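Local structure of alpha,alpha-trehalose-phosphate synthase (UDP-forming) (Burkholderia multivorans, 5UOF) at residues Q305-P309 with N347-E351; Y85-N91 with D140-L144. The protein is a family 20 glycosyltransferase built on the two-domain GT-B fold. Where two conformers were deposited one is given. Numbering follows the deposited sequence.

The two contacts belong to the two halves of the GT-B fold. In the N-terminal half, contact 2 sets the break between helices 79-86 and 89-98 against the loop after strand 135-139; in the C-terminal half, contact 1 takes in the end of strand 301-306 and the loop after 343-346. They come in series along the chain and do not touch: their centres are 24 Å apart and their nearest atoms about 14 Å. Segments 305-309, 347-351 and 140-144 lie at the carboxyl ends of strands, the ends that in GT-B enzymes generally face the cleft between the domains. Helix 352-361 starts directly after segment 347-351, and Arg360 and Ser362 at its far end bind the sodium ion with Gln385.

Contact 1 (Q305-P309 with N347-E351); sequences QIAPP and NRKYE. With EDO (1,2-ethanediol), chain O.
This contact lies at the carboxyl ends of the two strands of a beta-alpha-beta crossover in the C-terminal Rossmann-like domain, where neighbouring parallel strands 301-306 and 343-346, connected through helix 314-335, run out into loops. Backbone pairing of Ala307 with Leu346 marks the end of the strand pair; beyond it the two segments cross, CA 306 to 309 running at 102° to CA 347 to 350, while staying close. Both are largely extended, except that Asn347 kinks (phi -89°, psi 67°), and CA atoms approach to 4.9 Å at Ala307-Asn347 and 4.7 Å at Pro308-Lys349. The carbonyl O of Ala307 receives a CA-H...O contact from Asn347 CA (3.4 Å), and a water bridges this O to Asn347 ND2, 2.7 Å from each; ND2 also bonds to Tyr345. Ile306 (chi1 m, chi2 t) turns CG2 to the ring edge of Tyr350 (chi1 m), 3.8 Å from its CD2, and both side chains rest on Leu355 of helix 352-361, for which Glu351 is the N-cap residue. Pro309 lies over the Asn347-Arg348 backbone, its CG 3.4 Å from Asn347 O. A 1,2-ethanediol, probably from the crystallisation liquor, donates from O1 to Lys349 O at 2.9 Å.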
loop_
_atom_site.group_PDB
_atom_site.type_symbol
_atom_site.label_atom_id
_atom_site.label_comp_id
_atom_site.label_asym_id
_atom_site.label_seq_id
_atom_site.Cartn_x
_atom_site.Cartn_y
_atom_site.Cartn_z
ATOM N N GLN A 305 24.308 -2.856 15.004
ATOM C CA GLN A 305 22.857 -2.672 15.033
ATOM C C GLN A 305 22.404 -2.713 16.483
ATOM O O GLN A 305 22.531 -3.746 17.150
ATOM C CB GLN A 305 22.138 -3.749 14.222
ATOM C CG GLN A 305 20.609 -3.676 14.349
ATOM C CD GLN A 305 20.031 -2.499 13.605
ATOM O OE1 GLN A 305 20.222 -2.376 12.397
ATOM N NE2 GLN A 305 19.326 -1.616 14.321
ATOM N N ILE A 306 21.883 -1.591 16.970
ATOM C CA ILE A 306 21.323 -1.501 18.306
ATOM C C ILE A 306 19.812 -1.527 18.162
ATOM O O ILE A 306 19.254 -0.842 17.298
ATOM C CB ILE A 306 21.801 -0.230 19.028
ATOM C CG1 ILE A 306 23.310 -0.331 19.283
ATOM C CG2 ILE A 306 21.031 -0.019 20.346
ATOM C CD1 ILE A 306 23.955 0.989 19.653
ATOM N N ALA A 307 19.160 -2.345 18.979
ATOM C CA ALA A 307 17.703 -2.469 18.977
ATOM C C ALA A 307 17.242 -2.379 20.423
ATOM O O ALA A 307 17.297 -3.378 21.161
ATOM C CB ALA A 307 17.245 -3.769 18.325
ATOM N N PRO A 308 16.833 -1.200 20.875
ATOM C CA PRO A 308 16.318 -1.064 22.231
ATOM C C PRO A 308 15.133 -1.990 22.426
ATOM O O PRO A 308 14.184 -1.954 21.633
ATOM C CB PRO A 308 15.894 0.412 22.306
ATOM C CG PRO A 308 16.636 1.090 21.182
ATOM C CD PRO A 308 16.784 0.060 20.114
ATOM N N PRO A 309 15.171 -2.862 23.429
ATOM C CA PRO A 309 14.083 -3.836 23.596
ATOM C C PRO A 309 12.740 -3.151 23.818
ATOM O O PRO A 309 12.641 -2.139 24.515
ATOM C CB PRO A 309 14.514 -4.637 24.829
ATOM C CG PRO A 309 16.007 -4.476 24.879
ATOM C CD PRO A 309 16.257 -3.075 24.402
ATOM N N ASN A 347 20.715 -6.224 21.487
ATOM C CA ASN A 347 19.340 -6.042 21.951
ATOM C C ASN A 347 19.378 -5.357 23.318
ATOM O O ASN A 347 19.037 -5.933 24.353
ATOM C CB ASN A 347 18.626 -7.387 22.023
ATOM C CG ASN A 347 18.441 -8.019 20.664
ATOM O OD1 ASN A 347 19.044 -9.050 20.348
ATOM N ND2 ASN A 347 17.600 -7.405 19.847
ATOM N N ARG A 348 19.826 -4.099 23.301
ATOM C CA ARG A 348 20.226 -3.389 24.506
ATOM C C ARG A 348 19.800 -1.929 24.429
ATOM O O ARG A 348 19.743 -1.331 23.350
ATOM C CB ARG A 348 21.755 -3.409 24.714
ATOM C CG ARG A 348 22.411 -4.766 24.597
ATOM C CD ARG A 348 22.289 -5.549 25.890
ATOM N NE ARG A 348 22.830 -6.898 25.754
ATOM C CZ ARG A 348 22.084 -7.995 25.665
ATOM N NH1 ARG A 348 20.759 -7.910 25.712
ATOM N NH2 ARG A 348 22.663 -9.181 25.528
ATOM N N LYS A 349 19.556 -1.359 25.599
ATOM C CA LYS A 349 19.252 0.056 25.748
ATOM C C LYS A 349 20.512 0.794 26.187
ATOM O O LYS A 349 21.145 0.414 27.177
ATOM C CB LYS A 349 18.128 0.256 26.767
ATOM C CG LYS A 349 17.952 1.689 27.264
ATOM C CD LYS A 349 17.347 2.594 26.200
ATOM C CE LYS A 349 17.127 4.009 26.733
ATOM N NZ LYS A 349 16.151 4.057 27.869
ATOM N N TYR A 350 20.877 1.849 25.455
ATOM C CA TYR A 350 22.008 2.700 25.819
ATOM C C TYR A 350 21.532 4.118 26.096
ATOM O O TYR A 350 20.585 4.590 25.463
ATOM C CB TYR A 350 23.071 2.731 24.701
ATOM C CG TYR A 350 23.664 1.368 24.468
ATOM C CD1 TYR A 350 24.711 0.908 25.254
ATOM C CD2 TYR A 350 23.153 0.525 23.485
ATOM C CE1 TYR A 350 25.248 -0.343 25.065
ATOM C CE2 TYR A 350 23.681 -0.733 23.290
ATOM C CZ TYR A 350 24.727 -1.159 24.081
ATOM O OH TYR A 350 25.249 -2.415 23.911
ATOM N N GLU A 351 22.190 4.788 27.049
ATOM C CA GLU A 351 21.973 6.213 27.273
ATOM C C GLU A 351 21.988 6.979 25.958
ATOM O O GLU A 351 22.818 6.722 25.085
ATOM C CB GLU A 351 23.060 6.795 28.170
ATOM C CG GLU A 351 22.919 6.573 29.633
ATOM C CD GLU A 351 23.984 7.351 30.372
ATOM O OE1 GLU A 351 23.988 8.598 30.266
ATOM O OE2 GLU A 351 24.844 6.716 31.011
HETATM C C1 EDO O . 23.434 -1.490 28.372
HETATM O O1 EDO O . 22.147 -2.111 28.306
HETATM C C2 EDO O . 24.451 -2.585 28.640
HETATM O O2 EDO O . 25.404 -2.107 29.590
HETATM O O HOH W 1 15.945 -5.724 21.088
#

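Contact 2 (Y85-N91 with D140-L144); sequences YYRGFSN and DYHLL. With EDO (1,2-ethanediol), chain J.
Buried aromatic and polar packing joins the break between helices 79-86 and 89-98 to the turn that follows strand 135-139. Tyr85 and Tyr86 end the first helix, Arg87 leaves helical geometry, and Gly88 is the N-cap residue of the second. Across from them, Asp140 takes a positive phi (79°) and leads into a short 3-10 turn at Tyr141-His142, closed by Leu143 N to Asp140 O at 3.1 Å. CA atoms come nearest at Ser90-His142, 5.7 Å. His142 (chi1 m) points into the notch between the helices and forms an aromatic cluster with the two tyrosines: the edge of Tyr86 meets its face (centroids 5.3 Å apart, planes at 59°), while the Tyr85 ring is nearly parallel to it but slid aside (5.2 Å, 18°). In the Rossmann-like N-terminal domain of the GT-B fold, the turn follows the carboxyl end of strand 135-139, a central strand of the sheet. Tyr85 (chi1 t) reaches Leu143 CG with its OH at 3.3 Å, and that OH bonds to Asn17. His142 ND1 gives Tyr85 O a weak hydrogen bond (3.4 Å). A water sits 2.8 Å from Tyr85 O, 2.6 Å from Ser90 OG and 3.2 Å from His142 O. Asn91 (chi1 m) donates ND2 to Tyr86 O at 2.7 Å, bridging the helix break, and its OD1 accepts Tyr141 OH at 2.8 Å and, weakly, 1,2-ethanediol O1 at 3.2 Å.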
loop_
_atom_site.group_PDB
_atom_site.type_symbol
_atom_site.label_atom_id
_atom_site.label_comp_id
_atom_site.label_asym_id
_atom_site.label_seq_id
_atom_site.Cartn_x
_atom_site.Cartn_y
_atom_site.Cartn_z
ATOM N N TYR A 85 -6.518 0.044 24.340
ATOM C CA TYR A 85 -5.754 1.195 23.884
ATOM C C TYR A 85 -4.461 0.777 23.187
ATOM O O TYR A 85 -4.141 1.304 22.122
ATOM C CB TYR A 85 -5.451 2.113 25.074
ATOM C CG TYR A 85 -4.856 3.474 24.743
ATOM C CD1 TYR A 85 -3.512 3.609 24.386
ATOM C CD2 TYR A 85 -5.626 4.630 24.837
ATOM C CE1 TYR A 85 -2.958 4.863 24.111
ATOM C CE2 TYR A 85 -5.086 5.881 24.561
ATOM C CZ TYR A 85 -3.753 5.995 24.208
ATOM O OH TYR A 85 -3.219 7.244 23.949
ATOM N N TYR A 86 -3.714 -0.170 23.764
ATOM C CA TYR A 86 -2.384 -0.519 23.266
ATOM C C TYR A 86 -2.290 -1.876 22.575
ATOM O O TYR A 86 -1.320 -2.103 21.839
ATOM C CB TYR A 86 -1.365 -0.504 24.414
ATOM C CG TYR A 86 -1.073 0.884 24.922
ATOM C CD1 TYR A 86 -0.337 1.779 24.154
ATOM C CD2 TYR A 86 -1.536 1.301 26.166
ATOM C CE1 TYR A 86 -0.064 3.057 24.611
ATOM C CE2 TYR A 86 -1.268 2.581 26.639
ATOM C CZ TYR A 86 -0.530 3.451 25.853
ATOM O OH TYR A 86 -0.267 4.721 26.306
ATOM N N ARG A 87 -3.235 -2.783 22.802
ATOM C CA ARG A 87 -3.168 -4.140 22.256
ATOM C C ARG A 87 -4.438 -4.462 21.495
ATOM O O ARG A 87 -5.025 -5.541 21.623
ATOM C CB ARG A 87 -2.920 -5.163 23.358
ATOM C CG ARG A 87 -1.638 -4.938 24.128
ATOM C CD ARG A 87 -1.363 -6.063 25.109
ATOM N NE ARG A 87 -1.094 -7.325 24.427
ATOM C CZ ARG A 87 -1.919 -8.368 24.420
ATOM N NH1 ARG A 87 -3.073 -8.312 25.074
ATOM N NH2 ARG A 87 -1.584 -9.471 23.765
ATOM N N GLY A 88 -4.894 -3.494 20.703
ATOM C CA GLY A 88 -6.113 -3.679 19.950
ATOM C C GLY A 88 -6.059 -3.000 18.601
ATOM O O GLY A 88 -5.096 -3.162 17.856
ATOM N N PHE A 89 -7.068 -2.183 18.312
ATOM C CA PHE A 89 -7.272 -1.684 16.954
ATOM C C PHE A 89 -6.134 -0.775 16.489
ATOM O O PHE A 89 -5.704 -0.858 15.332
ATOM C CB PHE A 89 -8.613 -0.944 16.886
ATOM C CG PHE A 89 -8.824 -0.174 15.610
ATOM C CD1 PHE A 89 -9.266 -0.820 14.456
ATOM C CD2 PHE A 89 -8.591 1.192 15.566
ATOM C CE1 PHE A 89 -9.455 -0.110 13.283
ATOM C CE2 PHE A 89 -8.790 1.916 14.401
ATOM C CZ PHE A 89 -9.215 1.262 13.245
ATOM N N SER A 90 -5.630 0.098 17.371
ATOM C CA SER A 90 -4.593 1.056 16.977
ATOM C C SER A 90 -3.351 0.341 16.466
ATOM O O SER A 90 -2.770 0.717 15.443
ATOM C CB SER A 90 -4.203 1.950 18.157
ATOM O OG SER A 90 -5.269 2.743 18.608
ATOM N N ASN A 91 -2.910 -0.680 17.186
ATOM C CA ASN A 91 -1.676 -1.344 16.785
ATOM C C ASN A 91 -1.910 -2.547 15.881
ATOM O O ASN A 91 -1.015 -2.909 15.106
ATOM C CB ASN A 91 -0.878 -1.752 18.025
ATOM C CG ASN A 91 -0.191 -0.554 18.690
ATOM O OD1 ASN A 91 0.322 0.343 18.009
ATOM N ND2 ASN A 91 -0.191 -0.530 20.015
ATOM N N ASP A 140 -0.977 11.857 18.090
ATOM C CA ASP A 140 -0.737 10.567 17.448
ATOM C C ASP A 140 -1.934 9.622 17.410
ATOM O O ASP A 140 -3.007 9.905 17.956
ATOM C CB ASP A 140 0.454 9.858 18.090
ATOM C CG ASP A 140 1.321 9.139 17.056
ATOM O OD1 ASP A 140 1.063 9.314 15.835
ATOM O OD2 ASP A 140 2.243 8.391 17.446
ATOM N N TYR A 141 -1.725 8.477 16.755
ATOM C CA TYR A 141 -2.823 7.685 16.214
ATOM C C TYR A 141 -3.658 6.975 17.280
ATOM O O TYR A 141 -4.811 6.629 16.994
ATOM C CB TYR A 141 -2.261 6.677 15.197
ATOM C CG TYR A 141 -1.298 5.670 15.783
ATOM C CD1 TYR A 141 0.044 5.993 15.996
ATOM C CD2 TYR A 141 -1.735 4.401 16.145
ATOM C CE1 TYR A 141 0.910 5.073 16.552
ATOM C CE2 TYR A 141 -0.875 3.475 16.692
ATOM C CZ TYR A 141 0.446 3.816 16.895
ATOM O OH TYR A 141 1.297 2.888 17.451
ATOM N N HIS A 142 -3.114 6.724 18.479
ATOM C CA HIS A 142 -3.925 6.091 19.518
ATOM C C HIS A 142 -5.069 6.985 19.955
ATOM O O HIS A 142 -6.050 6.490 20.527
ATOM C CB HIS A 142 -3.088 5.752 20.761
ATOM C CG HIS A 142 -1.983 4.762 20.524
ATOM N ND1 HIS A 142 -2.215 3.414 20.352
ATOM C CD2 HIS A 142 -0.641 4.921 20.476
ATOM C CE1 HIS A 142 -1.064 2.787 20.189
ATOM N NE2 HIS A 142 -0.093 3.680 20.258
ATOM N N LEU A 143 -4.947 8.295 19.722
ATOM C CA LEU A 143 -5.905 9.284 20.209
ATOM C C LEU A 143 -6.610 9.994 19.064
ATOM O O LEU A 143 -7.159 11.077 19.253
ATOM C CB LEU A 143 -5.199 10.306 21.101
ATOM C CG LEU A 143 -4.682 9.790 22.436
ATOM C CD1 LEU A 143 -3.636 10.736 23.023
ATOM C CD2 LEU A 143 -5.854 9.591 23.382
ATOM N N LEU A 144 -6.568 9.425 17.865
ATOM C CA LEU A 144 -7.243 10.048 16.729
ATOM C C LEU A 144 -8.700 10.444 16.995
ATOM O O LEU A 144 -9.076 11.575 16.643
ATOM C CB LEU A 144 -7.090 9.107 15.527
ATOM C CG LEU A 144 -7.447 9.687 14.169
ATOM C CD1 LEU A 144 -6.575 9.039 13.131
ATOM C CD2 LEU A 144 -8.916 9.419 13.887
HETATM C C1 EDO J . 3.546 -0.912 17.196
HETATM O O1 EDO J . 2.499 -1.879 17.071
HETATM C C2 EDO J . 4.681 -1.308 16.266
HETATM O O2 EDO J . 5.080 -2.653 16.552
HETATM O O HOH W 2 -5.724 3.371 21.104
#